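Local atomic coordinates of protein (soluble lytic transglycosylase SLT70) (Escherichia coli, PDB entry 1QSA), a protein that cleaves the glycosidic bonds between N-acetylmuramic acid and N-acetylglucosamine in peptidoglycan, forming a 1,6-anhydro bond in the muramic acid residue. Residues L128-P136 with A156-A167. Sequence-based numbering, arbitrary orientation.
Sequences LWLTGKSQP and AYLERIRLAMKA. With SO4 (sulfate ion), chain N.
R160 reaches across to W129, joining the turn that follows helix 118-129 to helix 154-166 in the alpha-superhelix. Its CG stands anti to the backbone N (chi1 -169°) and the chain runs extended to NE, long enough to span the gap. CB begins the path 3.5 Å from W129 NE1, and CG passes beside the carbonyl oxygens of W129 and T131. CD then lies over the centre of the indole's six-membered ring, 3.6 Å from the centroid, a CH-pi contact. Next, NE gives an almost straight hydrogen bond to T131 O (3.0 Å, 166°), nearly along the C=O axis. The guanidinium carbon CZ stands over the face of the six-membered ring, a cation-pi contact. At the tip NH1 sits above the ring plane, beyond the CE3-CZ3 rim, 3.4 Å from W129 CZ3, while NH2 donates to K133 O and to a water that also accepts from Q135 N. Arginine suits this place because its methylenes can cover an indole while its guanidinium edge binds a turn's carbonyls.

W129 is equally apt: the broad ring offers a face to R160, and NE1 donates to A156 O at 3.0 Å. That donor comes from above the carbonyl plane, opposite the helical N-H of R160. Y157 meets the indole obliquely, and F143 and W146 pack edge-to-face against it. A phenylalanine here would probably leave A156 O without its indole donor and R160 with a smaller face to lie on.

Further along, glycine is needed at G132, where a CB would clash with L163 O; the backbones therefore close to 3.5 Å between the CA atoms of G132 and A164. L163 lays CD1 against the L130-T131 peptide, 3.6 Å from T131 N.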
ATOM      1  N   LEU A 128     -21.933   7.113   8.072  1.00 14.51           N
ATOM      2  CA  LEU A 128     -21.242   7.649   6.899  1.00 13.95           C
ATOM      3  C   LEU A 128     -20.568   8.995   7.211  1.00 13.93           C
ATOM      4  O   LEU A 128     -19.580   9.382   6.581  1.00 13.78           O
ATOM      5  CB  LEU A 128     -22.247   7.818   5.742  1.00 12.69           C
ATOM      6  CG  LEU A 128     -22.755   6.529   5.070  1.00 14.77           C
ATOM      7  CD1 LEU A 128     -24.030   6.790   4.255  1.00 16.40           C
ATOM      8  CD2 LEU A 128     -21.652   5.935   4.197  1.00 17.70           C
ATOM      9  N   TRP A 129     -21.123   9.702   8.188  1.00 14.28           N
ATOM     10  CA  TRP A 129     -20.637  11.012   8.589  1.00 13.78           C
ATOM     11  C   TRP A 129     -19.370  10.981   9.429  1.00 14.14           C
ATOM     12  O   TRP A 129     -18.494  11.824   9.262  1.00 13.13           O
ATOM     13  CB  TRP A 129     -21.743  11.715   9.388  1.00 12.97           C
ATOM     14  CG  TRP A 129     -21.379  13.047   9.989  1.00 12.91           C
ATOM     15  CD1 TRP A 129     -21.008  13.299  11.291  1.00 13.13           C
ATOM     16  CD2 TRP A 129     -21.436  14.320   9.334  1.00 12.63           C
ATOM     17  NE1 TRP A 129     -20.840  14.650  11.477  1.00 12.55           N
ATOM     18  CE2 TRP A 129     -21.093  15.302  10.298  1.00 12.48           C
ATOM     19  CE3 TRP A 129     -21.747  14.730   8.028  1.00 11.17           C
ATOM     20  CZ2 TRP A 129     -21.052  16.666   9.995  1.00 11.55           C
ATOM     21  CZ3 TRP A 129     -21.706  16.090   7.722  1.00 12.06           C
ATOM     22  CH2 TRP A 129     -21.357  17.043   8.708  1.00 11.14           C
ATOM     23  N   LEU A 130     -19.287  10.017  10.334  1.00 13.05           N
ATOM     24  CA  LEU A 130     -18.166   9.937  11.262  1.00 14.35           C
ATOM     25  C   LEU A 130     -16.845   9.441  10.702  1.00 15.65           C
ATOM     26  O   LEU A 130     -16.334   8.376  11.065  1.00 16.70           O
ATOM     27  CB  LEU A 130     -18.583   9.185  12.535  1.00 15.21           C
ATOM     28  CG  LEU A 130     -19.669   9.921  13.343  1.00 17.26           C
ATOM     29  CD1 LEU A 130     -20.237   9.011  14.409  1.00 18.76           C
ATOM     30  CD2 LEU A 130     -19.120  11.205  13.968  1.00 18.14           C
ATOM     31  N   THR A 131     -16.270  10.290   9.861  1.00 13.11           N
ATOM     32  CA  THR A 131     -14.978  10.044   9.216  1.00 13.02           C
ATOM     33  C   THR A 131     -14.384  11.390   8.801  1.00 13.36           C
ATOM     34  O   THR A 131     -15.115  12.332   8.462  1.00 12.97           O
ATOM     35  CB  THR A 131     -15.098   9.137   7.968  1.00 14.59           C
ATOM     36  OG1 THR A 131     -13.797   8.955   7.389  1.00 13.76           O
ATOM     37  CG2 THR A 131     -16.029   9.745   6.921  1.00 15.21           C
ATOM     38  N   GLY A 132     -13.059  11.483   8.882  1.00 12.02           N
ATOM     39  CA  GLY A 132     -12.356  12.695   8.486  1.00 12.15           C
ATOM     40  C   GLY A 132     -12.151  12.748   6.979  1.00 13.44           C
ATOM     41  O   GLY A 132     -11.709  13.759   6.437  1.00 13.44           O
ATOM     42  N   LYS A 133     -12.443  11.642   6.301  1.00 13.18           N
ATOM     43  CA  LYS A 133     -12.320  11.565   4.849  1.00 15.14           C
ATOM     44  C   LYS A 133     -13.495  12.279   4.154  1.00 13.88           C
ATOM     45  O   LYS A 133     -14.599  12.390   4.711  1.00 12.55           O
ATOM     46  CB  LYS A 133     -12.303  10.083   4.445  1.00 20.34           C
ATOM     47  CG  LYS A 133     -12.567   9.785   2.986  1.00 29.76           C
ATOM     48  CD  LYS A 133     -12.982   8.323   2.816  1.00 34.77           C
ATOM     49  CE  LYS A 133     -13.435   8.022   1.392  1.00 37.93           C
ATOM     50  NZ  LYS A 133     -12.322   8.187   0.417  1.00 40.67           N
ATOM     51  N   SER A 134     -13.240  12.814   2.965  1.00 12.82           N
ATOM     52  CA  SER A 134     -14.291  13.445   2.178  1.00 13.11           C
ATOM     53  C   SER A 134     -15.066  12.292   1.550  1.00 13.62           C
ATOM     54  O   SER A 134     -14.476  11.408   0.923  1.00 14.32           O
ATOM     55  CB  SER A 134     -13.701  14.328   1.081  1.00 14.21           C
ATOM     56  OG  SER A 134     -13.153  15.510   1.646  1.00 14.22           O
ATOM     57  N   GLN A 135     -16.373  12.282   1.780  1.00 12.45           N
ATOM     58  CA  GLN A 135     -17.270  11.236   1.277  1.00 12.71           C
ATOM     59  C   GLN A 135     -17.849  11.576  -0.107  1.00 11.80           C
ATOM     60  O   GLN A 135     -17.708  12.702  -0.582  1.00 11.22           O
ATOM     61  CB  GLN A 135     -18.393  11.012   2.305  1.00 11.61           C
ATOM     62  CG  GLN A 135     -17.917  10.427   3.627  1.00 12.32           C
ATOM     63  CD  GLN A 135     -17.574   8.942   3.523  1.00 12.58           C
ATOM     64  OE1 GLN A 135     -16.804   8.520   2.652  1.00 12.20           O
ATOM     65  NE2 GLN A 135     -18.173   8.140   4.391  1.00 12.66           N
ATOM     66  N   PRO A 136     -18.494  10.598  -0.780  1.00 12.20           N
ATOM     67  CA  PRO A 136     -19.065  10.872  -2.106  1.00 11.39           C
ATOM     68  C   PRO A 136     -20.026  12.065  -2.113  1.00 12.02           C
ATOM     69  O   PRO A 136     -20.715  12.331  -1.124  1.00 12.85           O
ATOM     70  CB  PRO A 136     -19.802   9.565  -2.451  1.00 12.37           C
ATOM     71  CG  PRO A 136     -18.969   8.516  -1.775  1.00 11.48           C
ATOM     72  CD  PRO A 136     -18.641   9.175  -0.424  1.00 12.74           C
ATOM     73  N   ALA A 156     -21.896  15.305  17.207  1.00 18.17           N
ATOM     74  CA  ALA A 156     -21.461  14.489  16.069  1.00 18.05           C
ATOM     75  C   ALA A 156     -20.886  15.408  14.992  1.00 16.46           C
ATOM     76  O   ALA A 156     -19.945  15.036  14.283  1.00 16.19           O
ATOM     77  CB  ALA A 156     -22.632  13.672  15.503  1.00 16.92           C
ATOM     78  N   TYR A 157     -21.436  16.616  14.891  1.00 16.31           N
ATOM     79  CA  TYR A 157     -20.966  17.600  13.916  1.00 15.46           C
ATOM     80  C   TYR A 157     -19.541  18.018  14.291  1.00 17.09           C
ATOM     81  O   TYR A 157     -18.621  17.966  13.466  1.00 15.51           O
ATOM     82  CB  TYR A 157     -21.880  18.835  13.894  1.00 15.47           C
ATOM     83  CG  TYR A 157     -21.647  19.735  12.697  1.00 15.19           C
ATOM     84  CD1 TYR A 157     -20.575  20.639  12.667  1.00 15.35           C
ATOM     85  CD2 TYR A 157     -22.462  19.643  11.570  1.00 14.96           C
ATOM     86  CE1 TYR A 157     -20.322  21.421  11.539  1.00 15.43           C
ATOM     87  CE2 TYR A 157     -22.217  20.422  10.430  1.00 15.77           C
ATOM     88  CZ  TYR A 157     -21.145  21.306  10.425  1.00 15.54           C
ATOM     89  OH  TYR A 157     -20.898  22.046   9.299  1.00 14.98           O
ATOM     90  N   LEU A 158     -19.352  18.362  15.562  1.00 17.50           N
ATOM     91  CA  LEU A 158     -18.045  18.789  16.054  1.00 16.47           C
ATOM     92  C   LEU A 158     -17.017  17.650  15.962  1.00 16.64           C
ATOM     93  O   LEU A 158     -15.847  17.885  15.639  1.00 16.04           O
ATOM     94  CB  LEU A 158     -18.179  19.298  17.494  1.00 18.77           C
ATOM     95  CG  LEU A 158     -17.087  20.255  17.969  1.00 20.43           C
ATOM     96  CD1 LEU A 158     -17.046  21.506  17.080  1.00 22.20           C
ATOM     97  CD2 LEU A 158     -17.355  20.629  19.422  1.00 24.72           C
ATOM     98  N   GLU A 159     -17.465  16.414  16.186  1.00 16.21           N
ATOM     99  CA  GLU A 159     -16.592  15.242  16.093  1.00 14.45           C
ATOM    100  C   GLU A 159     -16.035  15.055  14.677  1.00 13.87           C
ATOM    101  O   GLU A 159     -14.879  14.656  14.502  1.00 12.68           O
ATOM    102  CB  GLU A 159     -17.344  13.986  16.553  1.00 16.63           C
ATOM    103  CG  GLU A 159     -16.619  12.657  16.310  1.00 16.61           C
ATOM    104  CD  GLU A 159     -15.293  12.519  17.055  1.00 21.41           C
ATOM    105  OE1 GLU A 159     -14.956  13.397  17.885  1.00 21.68           O
ATOM    106  OE2 GLU A 159     -14.582  11.518  16.800  1.00 20.41           O
ATOM    107  N   ARG A 160     -16.848  15.327  13.656  1.00 12.62           N
ATOM    108  CA  ARG A 160     -16.335  15.189  12.303  1.00 10.38           C
ATOM    109  C   ARG A 160     -15.242  16.224  12.028  1.00 11.63           C
ATOM    110  O   ARG A 160     -14.300  15.942  11.278  1.00 12.23           O
ATOM    111  CB  ARG A 160     -17.438  15.279  11.238  1.00 10.98           C
ATOM    112  CG  ARG A 160     -16.889  14.865   9.877  1.00 11.79           C
ATOM    113  CD  ARG A 160     -17.936  14.800   8.772  1.00 12.14           C
ATOM    114  NE  ARG A 160     -17.348  14.188   7.585  1.00 10.86           N
ATOM    115  CZ  ARG A 160     -17.781  14.361   6.343  1.00 12.26           C
ATOM    116  NH1 ARG A 160     -18.820  15.153   6.100  1.00 13.14           N
ATOM    117  NH2 ARG A 160     -17.156  13.749   5.336  1.00 12.82           N
ATOM    118  N   ILE A 161     -15.375  17.420  12.610  1.00 10.76           N
ATOM    119  CA  ILE A 161     -14.357  18.470  12.445  1.00 11.81           C
ATOM    120  C   ILE A 161     -13.034  17.973  13.044  1.00 12.03           C
ATOM    121  O   ILE A 161     -11.972  18.094  12.419  1.00 11.97           O
ATOM    122  CB  ILE A 161     -14.792  19.811  13.118  1.00 12.17           C
ATOM    123  CG1 ILE A 161     -15.931  20.446  12.313  1.00 14.36           C
ATOM    124  CG2 ILE A 161     -13.592  20.756  13.245  1.00 14.86           C
ATOM    125  CD1 ILE A 161     -16.434  21.763  12.848  1.00 13.96           C
ATOM    126  N   ARG A 162     -13.119  17.342  14.219  1.00 11.49           N
ATOM    127  CA  ARG A 162     -11.932  16.793  14.881  1.00 12.31           C
ATOM    128  C   ARG A 162     -11.305  15.700  14.007  1.00 12.21           C
ATOM    129  O   ARG A 162     -10.093  15.692  13.782  1.00 12.44           O
ATOM    130  CB  ARG A 162     -12.298  16.210  16.255  1.00 12.99           C
ATOM    131  CG  ARG A 162     -11.082  15.788  17.087  1.00 15.26           C
ATOM    132  CD  ARG A 162     -11.497  15.082  18.376  1.00 15.06           C
ATOM    133  NE  ARG A 162     -12.066  13.769  18.090  1.00 17.95           N
ATOM    134  CZ  ARG A 162     -11.356  12.650  17.960  1.00 20.61           C
ATOM    135  NH1 ARG A 162     -10.047  12.661  18.144  1.00 22.13           N
ATOM    136  NH2 ARG A 162     -11.959  11.503  17.678  1.00 21.65           N
ATOM    137  N   LEU A 163     -12.140  14.808  13.476  1.00 11.89           N
ATOM    138  CA  LEU A 163     -11.653  13.723  12.616  1.00 12.22           C
ATOM    139  C   LEU A 163     -11.031  14.252  11.319  1.00 11.94           C
ATOM    140  O   LEU A 163      -9.989  13.746  10.864  1.00 12.09           O
ATOM    141  CB  LEU A 163     -12.785  12.737  12.281  1.00 11.65           C
ATOM    142  CG  LEU A 163     -13.325  11.854  13.421  1.00 12.76           C
ATOM    143  CD1 LEU A 163     -14.572  11.103  12.957  1.00 14.74           C
ATOM    144  CD2 LEU A 163     -12.268  10.883  13.898  1.00 16.07           C
ATOM    145  N   ALA A 164     -11.661  15.267  10.724  1.00 12.03           N
ATOM    146  CA  ALA A 164     -11.149  15.851   9.483  1.00 11.59           C
ATOM    147  C   ALA A 164      -9.784  16.512   9.738  1.00 11.31           C
ATOM    148  O   ALA A 164      -8.861  16.374   8.938  1.00 10.90           O
ATOM    149  CB  ALA A 164     -12.152  16.875   8.916  1.00 12.28           C
ATOM    150  N   MET A 165      -9.663  17.206  10.867  1.00 10.93           N
ATOM    151  CA  MET A 165      -8.410  17.878  11.222  1.00 10.86           C
ATOM    152  C   MET A 165      -7.289  16.856  11.403  1.00 12.54           C
ATOM    153  O   MET A 165      -6.207  17.015  10.834  1.00 12.50           O
ATOM    154  CB  MET A 165      -8.596  18.698  12.499  1.00 12.13           C
ATOM    155  CG  MET A 165      -7.384  19.562  12.870  1.00 12.65           C
ATOM    156  SD  MET A 165      -7.114  20.887  11.693  1.00 14.76           S
ATOM    157  CE  MET A 165      -5.744  21.756  12.491  1.00 14.80           C
ATOM    158  N   LYS A 166      -7.578  15.779  12.128  1.00 12.96           N
ATOM    159  CA  LYS A 166      -6.592  14.723  12.381  1.00 14.06           C
ATOM    160  C   LYS A 166      -6.151  14.045  11.100  1.00 14.54           C
ATOM    161  O   LYS A 166      -4.995  13.632  10.976  1.00 14.98           O
ATOM    162  CB  LYS A 166      -7.148  13.679  13.347  1.00 16.75           C
ATOM    163  CG  LYS A 166      -7.225  14.165  14.792  1.00 19.78           C
ATOM    164  CD  LYS A 166      -8.106  13.252  15.642  1.00 23.84           C
ATOM    165  CE  LYS A 166      -7.602  11.817  15.648  1.00 27.62           C
ATOM    166  NZ  LYS A 166      -6.311  11.639  16.356  1.00 29.51           N
ATOM    167  N   ALA A 167      -7.073  13.938  10.142  1.00 14.15           N
ATOM    168  CA  ALA A 167      -6.767  13.323   8.852  1.00 13.02           C
ATOM    169  C   ALA A 167      -6.023  14.245   7.884  1.00 13.87           C
ATOM    170  O   ALA A 167      -5.607  13.817   6.799  1.00 15.69           O
ATOM    171  CB  ALA A 167      -8.060  12.820   8.200  1.00 12.53           C
TER
HETATM  172  S   SO4 N 713      -9.256   8.983  18.209  1.00 68.22           S
HETATM  173  O1  SO4 N 713     -10.037   9.151  16.964  1.00 66.99           O
HETATM  174  O2  SO4 N 713      -8.402   7.784  18.088  1.00 67.35           O
HETATM  175  O3  SO4 N 713      -8.412  10.175  18.428  1.00 66.88           O
HETATM  176  O4  SO4 N 713     -10.174   8.820  19.356  1.00 67.72           O
HETATM  177  O   HOH W   1     -17.973  14.471   2.667  1.00 16.55           O